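Local coordinates for segregation protein (Thermus thermophilus, PDB 1WCV) that hydrolyses ATP and, in its ATP-bound state, cooperatively binds double-stranded DNA, forming nucleoprotein filaments, probably to partition the bacterial chromosome, at the interface of chains A and B. Residues are numbered along the deposited sequence; one frame, centred on the assembly and turned at random. Chains: chain A/B, Segregation protein.

Contact 1: the interface of chains A and B. Residues chain A 227-228, 232-233, 236; chain B 179, 181, 183-184, 187.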
ATOM      1  N   PRO A 227      13.206  -2.196 -14.373  1.00 16.04           N
ATOM      2  CA  PRO A 227      11.966  -1.417 -14.271  1.00 15.24           C
ATOM      3  C   PRO A 227      10.653  -2.167 -14.052  1.00 14.67           C
ATOM      4  O   PRO A 227       9.661  -1.564 -13.631  1.00 14.52           O
ATOM      5  CB  PRO A 227      11.971  -0.597 -15.562  1.00 16.48           C
ATOM      6  CG  PRO A 227      12.684  -1.485 -16.518  1.00 18.20           C
ATOM      7  CD  PRO A 227      13.843  -1.982 -15.687  1.00 18.74           C
ATOM      8  N   THR A 228      10.623  -3.464 -14.329  1.00 13.89           N
ATOM      9  CA  THR A 228       9.391  -4.207 -14.103  1.00 11.84           C
ATOM     10  C   THR A 228       9.521  -5.231 -12.982  1.00 13.08           C
ATOM     11  O   THR A 228       8.650  -6.074 -12.815  1.00 14.84           O
ATOM     12  CB  THR A 228       8.868  -4.905 -15.383  1.00 14.24           C
ATOM     13  OG1 THR A 228       9.848  -5.829 -15.868  1.00 16.12           O
ATOM     14  CG2 THR A 228       8.544  -3.868 -16.460  1.00 16.65           C
ATOM     15  N   ALA A 232      10.740  -2.293  -8.252  1.00 11.53           N
ATOM     16  CA  ALA A 232      10.511  -1.117  -9.079  1.00 13.02           C
ATOM     17  C   ALA A 232       9.050  -0.689  -8.946  1.00 12.93           C
ATOM     18  O   ALA A 232       8.756   0.495  -8.764  1.00 11.47           O
ATOM     19  CB  ALA A 232      10.855  -1.424 -10.544  1.00 12.85           C
ATOM     20  N   HIS A 233       8.126  -1.645  -9.030  1.00 12.91           N
ATOM     21  CA  HIS A 233       6.707  -1.303  -8.917  1.00 12.45           C
ATOM     22  C   HIS A 233       6.406  -0.729  -7.529  1.00 12.37           C
ATOM     23  O   HIS A 233       5.620   0.205  -7.390  1.00 10.58           O
ATOM     24  CB  HIS A 233       5.829  -2.536  -9.167  1.00  9.65           C
ATOM     25  CG  HIS A 233       5.869  -3.041 -10.578  1.00 11.22           C
ATOM     26  ND1 HIS A 233       5.328  -2.340 -11.638  1.00 14.56           N
ATOM     27  CD2 HIS A 233       6.402  -4.169 -11.106  1.00 13.02           C
ATOM     28  CE1 HIS A 233       5.529  -3.014 -12.756  1.00 14.16           C
ATOM     29  NE2 HIS A 233       6.178  -4.127 -12.462  1.00 12.56           N
ATOM     30  N   ARG A 236       7.746   2.849  -7.242  1.00 12.12           N
ATOM     31  CA  ARG A 236       6.949   3.756  -8.058  1.00 12.11           C
ATOM     32  C   ARG A 236       5.727   4.154  -7.228  1.00 12.85           C
ATOM     33  O   ARG A 236       5.358   5.326  -7.150  1.00 12.36           O
ATOM     34  CB  ARG A 236       6.506   3.051  -9.350  1.00 16.32           C
ATOM     35  CG  ARG A 236       5.498   3.817 -10.225  1.00 22.46           C
ATOM     36  CD  ARG A 236       6.037   5.158 -10.693  1.00 32.56           C
ATOM     37  NE  ARG A 236       5.058   5.951 -11.440  1.00 38.93           N
ATOM     38  CZ  ARG A 236       4.698   5.727 -12.704  1.00 41.21           C
ATOM     39  NH1 ARG A 236       5.232   4.725 -13.388  1.00 44.84           N
ATOM     40  NH2 ARG A 236       3.811   6.520 -13.290  1.00 40.49           N
TER
ATOM     41  N   TYR B 179      -2.856  -6.693 -11.233  1.00 13.15           N
ATOM     42  CA  TYR B 179      -1.820  -5.773 -11.677  1.00 13.53           C
ATOM     43  C   TYR B 179      -0.739  -6.602 -12.386  1.00 14.14           C
ATOM     44  O   TYR B 179      -0.057  -7.404 -11.749  1.00 15.27           O
ATOM     45  CB  TYR B 179      -1.235  -5.068 -10.445  1.00 11.70           C
ATOM     46  CG  TYR B 179      -0.142  -4.056 -10.719  1.00 11.79           C
ATOM     47  CD1 TYR B 179      -0.434  -2.702 -10.893  1.00 10.83           C
ATOM     48  CD2 TYR B 179       1.196  -4.451 -10.759  1.00 12.28           C
ATOM     49  CE1 TYR B 179       0.598  -1.759 -11.094  1.00 12.11           C
ATOM     50  CE2 TYR B 179       2.219  -3.531 -10.957  1.00 11.19           C
ATOM     51  CZ  TYR B 179       1.917  -2.186 -11.121  1.00 13.23           C
ATOM     52  OH  TYR B 179       2.946  -1.284 -11.287  1.00 15.84           O
ATOM     53  N   GLY B 181       2.567  -7.117 -13.390  1.00 12.58           N
ATOM     54  CA  GLY B 181       3.910  -6.623 -13.141  1.00 11.86           C
ATOM     55  C   GLY B 181       4.904  -6.824 -14.269  1.00 12.37           C
ATOM     56  O   GLY B 181       6.046  -6.383 -14.169  1.00 12.89           O
ATOM     57  N   THR B 183       4.604  -5.524 -17.119  1.00 15.28           N
ATOM     58  CA  THR B 183       4.575  -4.301 -17.912  1.00 16.25           C
ATOM     59  C   THR B 183       4.604  -3.012 -17.112  1.00 18.64           C
ATOM     60  O   THR B 183       4.371  -3.006 -15.905  1.00 18.88           O
ATOM     61  CB  THR B 183       3.298  -4.244 -18.757  1.00 21.18           C
ATOM     62  OG1 THR B 183       2.194  -3.883 -17.911  1.00 21.56           O
ATOM     63  CG2 THR B 183       3.010  -5.594 -19.379  1.00 24.10           C
ATOM     64  N   LEU B 184       4.875  -1.917 -17.813  1.00 14.28           N
ATOM     65  CA  LEU B 184       4.891  -0.600 -17.207  1.00 15.48           C
ATOM     66  C   LEU B 184       3.518   0.022 -17.463  1.00 16.02           C
ATOM     67  O   LEU B 184       3.195   1.086 -16.930  1.00 17.59           O
ATOM     68  CB  LEU B 184       5.994   0.259 -17.825  1.00 15.58           C
ATOM     69  CG  LEU B 184       7.415  -0.232 -17.521  1.00 20.74           C
ATOM     70  CD1 LEU B 184       8.442   0.744 -18.084  1.00 20.55           C
ATOM     71  CD2 LEU B 184       7.587  -0.358 -16.017  1.00 21.18           C
ATOM     72  N   GLN B 187       1.524   0.245 -14.387  1.00 18.07           N
ATOM     73  CA  GLN B 187       1.903   1.430 -13.619  1.00 19.14           C
ATOM     74  C   GLN B 187       1.125   2.658 -14.073  1.00 17.67           C
ATOM     75  O   GLN B 187       0.638   3.430 -13.253  1.00 19.36           O
ATOM     76  CB  GLN B 187       3.404   1.725 -13.779  1.00 19.52           C
ATOM     77  CG  GLN B 187       4.305   1.020 -12.788  1.00 23.32           C
ATOM     78  CD  GLN B 187       5.781   1.266 -13.054  1.00 24.42           C
ATOM     79  OE1 GLN B 187       6.167   2.308 -13.590  1.00 26.17           O
ATOM     80  NE2 GLN B 187       6.615   0.310 -12.662  1.00 21.35           N
TER
HETATM   81  O   HOH W   1       3.629   0.703  -9.397  1.00 21.67           O
HETATM   82  O   HOH W   2       9.556   1.052 -13.208  1.00 21.85           O
HETATM   83  O   HOH W   3       7.943  -8.541 -13.460  1.00 36.13           O

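Contact 2: the interface of chains A and B. Residues chain A 188, 190-191, 194; chain B 236, 240.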
ATOM      1  N   GLN A 188       4.021 -10.987  10.439  1.00 18.25           N
ATOM      2  CA  GLN A 188       3.831 -10.729  11.860  1.00 20.23           C
ATOM      3  C   GLN A 188       4.516  -9.446  12.330  1.00 17.80           C
ATOM      4  O   GLN A 188       3.949  -8.674  13.101  1.00 17.27           O
ATOM      5  CB  GLN A 188       4.327 -11.929  12.676  1.00 23.93           C
ATOM      6  CG  GLN A 188       4.070 -11.787  14.163  1.00 32.87           C
ATOM      7  CD  GLN A 188       2.622 -11.450  14.461  1.00 35.94           C
ATOM      8  OE1 GLN A 188       2.328 -10.719  15.408  1.00 41.83           O
ATOM      9  NE2 GLN A 188       1.706 -11.984  13.656  1.00 38.49           N
ATOM     10  N   GLU A 190       5.296  -6.808  10.460  1.00 16.78           N
ATOM     11  CA  GLU A 190       4.611  -5.660   9.867  1.00 16.36           C
ATOM     12  C   GLU A 190       3.346  -5.353  10.655  1.00 15.35           C
ATOM     13  O   GLU A 190       3.067  -4.198  10.991  1.00 16.36           O
ATOM     14  CB  GLU A 190       4.227  -5.932   8.409  1.00 15.66           C
ATOM     15  CG  GLU A 190       3.579  -4.723   7.731  1.00 17.45           C
ATOM     16  CD  GLU A 190       3.133  -5.011   6.311  1.00 16.48           C
ATOM     17  OE1 GLU A 190       3.777  -5.848   5.647  1.00 20.78           O
ATOM     18  OE2 GLU A 190       2.153  -4.387   5.854  1.00 14.58           O
ATOM     19  N   ALA A 191       2.581  -6.404  10.940  1.00 14.77           N
ATOM     20  CA  ALA A 191       1.337  -6.263  11.686  1.00 15.15           C
ATOM     21  C   ALA A 191       1.588  -5.575  13.017  1.00 17.83           C
ATOM     22  O   ALA A 191       0.818  -4.704  13.432  1.00 17.73           O
ATOM     23  CB  ALA A 191       0.696  -7.637  11.908  1.00 16.73           C
ATOM     24  N   ARG A 194       2.357  -1.855  12.530  1.00 15.37           N
ATOM     25  CA  ARG A 194       1.135  -1.101  12.283  1.00 14.91           C
ATOM     26  C   ARG A 194       0.282  -1.000  13.540  1.00 16.11           C
ATOM     27  O   ARG A 194      -0.347   0.021  13.782  1.00 15.87           O
ATOM     28  CB  ARG A 194       0.327  -1.736  11.148  1.00 17.19           C
ATOM     29  CG  ARG A 194       1.019  -1.631   9.801  1.00 16.01           C
ATOM     30  CD  ARG A 194       0.125  -2.094   8.677  1.00 13.54           C
ATOM     31  NE  ARG A 194       0.890  -2.247   7.446  1.00 14.69           N
ATOM     32  CZ  ARG A 194       1.336  -1.240   6.701  1.00 15.62           C
ATOM     33  NH1 ARG A 194       1.084   0.017   7.037  1.00 11.91           N
ATOM     34  NH2 ARG A 194       2.079  -1.500   5.639  1.00  9.93           N
TER
ATOM     35  N   ARG B 236      -3.257 -10.093   2.843  1.00 12.12           N
ATOM     36  CA  ARG B 236      -3.100  -9.967   4.287  1.00 12.11           C
ATOM     37  C   ARG B 236      -3.051  -8.472   4.606  1.00 12.85           C
ATOM     38  O   ARG B 236      -3.706  -7.992   5.532  1.00 12.36           O
ATOM     39  CB  ARG B 236      -1.797 -10.649   4.737  1.00 16.32           C
ATOM     40  CG  ARG B 236      -1.397 -10.434   6.207  1.00 22.46           C
ATOM     41  CD  ARG B 236      -2.447 -10.951   7.174  1.00 32.56           C
ATOM     42  NE  ARG B 236      -2.137 -10.664   8.578  1.00 38.93           N
ATOM     43  CZ  ARG B 236      -1.234 -11.317   9.309  1.00 41.21           C
ATOM     44  NH1 ARG B 236      -0.532 -12.310   8.782  1.00 44.84           N
ATOM     45  NH2 ARG B 236      -1.045 -10.985  10.579  1.00 40.49           N
ATOM     46  N   GLU B 240      -5.814  -5.428   6.500  1.00 13.01           N
ATOM     47  CA  GLU B 240      -5.416  -4.402   7.460  1.00 15.19           C
ATOM     48  C   GLU B 240      -5.846  -3.017   6.967  1.00 13.07           C
ATOM     49  O   GLU B 240      -6.319  -2.190   7.745  1.00 13.03           O
ATOM     50  CB  GLU B 240      -3.892  -4.420   7.662  1.00 17.61           C
ATOM     51  CG  GLU B 240      -3.363  -5.659   8.369  1.00 25.37           C
ATOM     52  CD  GLU B 240      -1.848  -5.656   8.502  1.00 33.88           C
ATOM     53  OE1 GLU B 240      -1.152  -5.678   7.465  1.00 39.36           O
ATOM     54  OE2 GLU B 240      -1.348  -5.626   9.644  1.00 40.36           O
TER

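Contact 1: the interface of chains A and B
A:His233 swings its imidazole back beside its own backbone N (chi1 -68°), while B:Tyr179 reaches out with CG anti to the backbone N (chi1 -179°), and the two rings meet at the start of helix 230-246. They stand perpendicular, edge to face: CE2 at the phenol rim sits over one face of the imidazole, offset toward its margin. The phenol OH of B:Tyr179 hydrogen bonds A:His233 ND1 at 2.6 Å. On the far side of the imidazole plane from that hydroxyl, the amide NE2 of B:Gln187 comes within 3.1 Å of ND1 of A:His233, but well above the plane, so any hydrogen bond there must be poorly directed. The other ring nitrogen, NE2 of A:His233, donates to the backbone O of B:Gly181 at 2.8 Å, tilted out of the ring plane. Bonded through both nitrogens, the imidazole is probably held in this orientation. B:Gln187, extended beyond CG, passes across A:His233 at about a right angle and offers OE1 to the guanidinium NH1 of A:Arg236 at 2.6 Å; this bond is strongly bent, and the arginine is poorly ordered. Apolar packing comes from B:Leu184, whose CD2 lies 3.7 Å from the methyl CG2 of A:Thr228. Waters fill in the polar margin, one joining the phenol OH to A:His233 O and another linking B:Gln187 NE2 to A:Pro227 O. A third water bonds to O of both A:Thr228 and B:Gly181, acceptor oxygens that crowd to 3.0 Å from one another.

Contact 2: the interface of chains A and B
A:Ala191 presents its CB methyl from helix 185-197 to two side chains of B helix 230-246, a helix-against-helix patch between two copies of this ParA-family ATPase. The small side chain lets the partner come close to the helix backbone: the carboxylate oxygen OE2 of B:Glu240 rests 3.4 Å from A:Ala191 CA, a van der Waals contact. On another part of the same methyl, the guanidinium of B:Arg236 approaches with NH2 4.0 Å from A:Ala191 CB. Further along, the CD methylene of A:Arg194 lies 4.1 Å from the carboxylate carbon CD of B:Glu240. The two side chains cross at about a right angle, with the guanidinium and carboxylate planes nearly perpendicular, so the charges do not pair face to face; the salt bridge is long, NE of A:Arg194 standing 4.0 Å from OE1 of B:Glu240. The arginine is instead committed to its own helix. A:Arg194 has CG beside its backbone N (chi1 -67°) and runs extended from CG to NE, bringing the guanidinium side-on to A:Glu190. Its NE reaches A:Glu190 OE2 at 3.0 Å through the anti lone pair, and its NH2 meets that oxygen at 2.9 Å from above the carboxylate plane. Both bonds lie in the guanidinium plane, fixing the rotation of the group. The gripped oxygen, A:Glu190 OE2, is 3.9 Å from B:Glu240 OE1, so one guanidinium probably offsets repulsion between two carboxylates. An alanine in place of A:Arg194 would probably leave A:Glu190 free to turn and the two neighbouring carboxylates without the positive charge beside them. At the opposite rim, the amide NE2 of A:Gln188 lies 4.2 Å from the guanidinium NH2 of B:Arg236; both nitrogens are donors and are merely neighbours.

The C-alpha centres of contact 1 and contact 2 lie about 23 Å apart, yet both pair helix 230-246 of one chain with helix 185-197 of the other, the chains being exchanged between them. The arginine at position 236 serves both: from chain A in contact 1, from chain B in contact 2. By the two-fold symmetry each contact recurs, so contact 2 extends the twin of contact 1 along the same helices. The P-loop residues that bind ATP lie in neither contact. Soj is monomeric without nucleotide or with ADP, in monomer-dimer equilibrium with ATP; the structure alone does not show whether this pairing is that dimer.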